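Cyclohexadienyl dehydratase (Synthetic construct, PDB 5JOS) probably catalyses the dehydration of prephenate and arogenate in phenylalanine biosynthesis, as a reconstructed ancestral enzyme built on a periplasmic binding protein fold. Local coordinates at residues V138-T143 with Y160-E165. Numbering follows the deposited sequence.
With BEZ (benzoic acid), chain C.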
# COMPACT_ATOMS: atom_id res chain seq x y z
N VAL A 138 22.69 0.88 6.19
CA VAL A 138 22.11 0.00 5.21
C VAL A 138 22.80 -1.35 5.25
O VAL A 138 23.96 -1.46 5.70
CB VAL A 138 22.24 0.54 3.80
CG1 VAL A 138 21.56 1.88 3.64
CG2 VAL A 138 23.71 0.66 3.44
N ASN A 139 22.12 -2.37 4.71
CA ASN A 139 22.76 -3.65 4.44
C ASN A 139 23.49 -3.58 3.12
O ASN A 139 23.18 -2.76 2.29
CB ASN A 139 21.73 -4.79 4.43
CG ASN A 139 20.64 -4.57 3.39
OD1 ASN A 139 20.01 -3.51 3.34
ND2 ASN A 139 20.48 -5.50 2.53
N PRO A 140 24.45 -4.49 2.89
CA PRO A 140 25.20 -4.44 1.68
C PRO A 140 24.47 -5.03 0.51
O PRO A 140 23.77 -6.02 0.62
CB PRO A 140 26.42 -5.37 1.94
CG PRO A 140 26.17 -6.00 3.26
CD PRO A 140 24.80 -5.65 3.72
N GLY A 141 24.72 -4.43 -0.63
CA GLY A 141 24.71 -5.17 -1.87
C GLY A 141 23.42 -5.04 -2.64
O GLY A 141 23.35 -5.57 -3.68
N GLY A 142 22.39 -4.40 -2.12
CA GLY A 142 21.09 -4.35 -2.88
C GLY A 142 20.58 -2.91 -3.01
O GLY A 142 21.34 -1.93 -2.98
N THR A 143 19.26 -2.79 -3.09
CA THR A 143 18.61 -1.53 -3.33
C THR A 143 18.72 -0.53 -2.16
O THR A 143 18.69 0.69 -2.41
CB THR A 143 17.13 -1.79 -3.78
OG1 THR A 143 16.48 -2.68 -2.86
CG2 THR A 143 17.14 -2.49 -5.03
N TYR A 160 26.33 -2.49 6.90
CA TYR A 160 26.31 -3.52 7.90
C TYR A 160 26.37 -4.90 7.22
O TYR A 160 27.30 -5.17 6.39
CB TYR A 160 25.09 -3.34 8.83
CG TYR A 160 25.21 -2.08 9.66
CD1 TYR A 160 25.02 -0.85 9.08
CD2 TYR A 160 25.47 -2.10 11.02
CE1 TYR A 160 25.17 0.33 9.80
CE2 TYR A 160 25.56 -0.91 11.79
CZ TYR A 160 25.40 0.29 11.15
OH TYR A 160 25.49 1.51 11.81
N GLU A 161 25.52 -5.83 7.66
CA GLU A 161 25.36 -7.13 6.96
C GLU A 161 23.85 -7.44 7.06
O GLU A 161 23.18 -6.88 7.96
CB GLU A 161 26.18 -8.23 7.56
CG GLU A 161 27.70 -8.16 7.39
CD GLU A 161 28.20 -8.26 5.97
OE1 GLU A 161 27.48 -8.80 5.08
OE2 GLU A 161 29.37 -7.81 5.76
N ASN A 162 23.37 -8.31 6.18
CA ASN A 162 21.93 -8.52 6.03
C ASN A 162 21.40 -9.07 7.37
O ASN A 162 20.40 -8.61 7.78
CB ASN A 162 21.57 -9.50 4.94
CG ASN A 162 21.87 -8.99 3.53
OD1 ASN A 162 22.09 -7.80 3.28
ND2 ASN A 162 21.86 -9.89 2.62
N ASN A 163 22.06 -9.96 8.08
CA ASN A 163 21.40 -10.48 9.36
C ASN A 163 21.67 -9.68 10.62
O ASN A 163 21.33 -10.09 11.70
CB ASN A 163 21.66 -11.94 9.54
CG ASN A 163 20.48 -12.69 10.11
OD1 ASN A 163 19.37 -12.38 9.85
ND2 ASN A 163 20.76 -13.70 10.90
N VAL A 164 22.21 -8.49 10.49
CA VAL A 164 22.46 -7.68 11.65
C VAL A 164 21.15 -6.98 11.92
O VAL A 164 20.50 -6.54 11.01
CB VAL A 164 23.59 -6.62 11.36
CG1 VAL A 164 23.60 -5.48 12.37
CG2 VAL A 164 24.96 -7.29 11.34
N GLU A 165 20.80 -6.77 13.18
CA GLU A 165 19.61 -5.96 13.45
C GLU A 165 19.86 -4.48 13.36
O GLU A 165 20.01 -3.78 14.36
CB GLU A 165 19.06 -6.31 14.85
CG GLU A 165 18.72 -7.77 14.96
CD GLU A 165 17.99 -8.10 16.26
OE1 GLU A 165 18.46 -7.67 17.33
OE2 GLU A 165 16.90 -8.71 16.16
C BEZ C . 23.82 -12.62 5.36
O1 BEZ C . 23.82 -12.16 4.18
O2 BEZ C . 23.68 -11.95 6.45
C1 BEZ C . 24.04 -14.10 5.41
C2 BEZ C . 23.82 -14.83 6.57
C3 BEZ C . 24.07 -16.19 6.58
C4 BEZ C . 24.56 -16.82 5.46
C5 BEZ C . 24.85 -16.10 4.33
C6 BEZ C . 24.55 -14.75 4.30
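Two hydrogen bonds, one between backbones and one between side chains, join the loop that follows strand 135-138 to the one that follows strand 156-159. Y160 N donates to V138 O over 2.8 Å, with an N-H...O angle of 166° and the donor nearly along the C=O axis. The same oxygen lies at the edge of the Y160 ring, in its plane, 3.6 Å from CD1. The second bond runs from N139 ND2 to N162 OD1 at 2.9 Å. The acceptor lies in the amide plane of N139, whereas the donor stands above the carbonyl plane of N162, the two amides being turned 59° apart. N139 CG takes the crowded position between backbone N and carbonyl carbon (chi1 58°), and OD1 of this amide accepts from N144, so both of its ends are engaged. An alanine here removes the amide and its bonds to N162 and N144, and the N162 side chain would probably be held less firmly. The P140 ring crosses the E161 side chain at about a right angle, its CG 3.6 Å from E161 OE1 and 3.4 Å from Y160 O. A type I turn from E161 to V164, closed by V164 N to E161 O, presents N163 N to O2 of bound benzoic acid through a weak 3.0 Å bond. With V138 also paired to T158, adjacent parallel strands send out loops that meet at their C-terminal ends, as in periplasmic binding protein lobes.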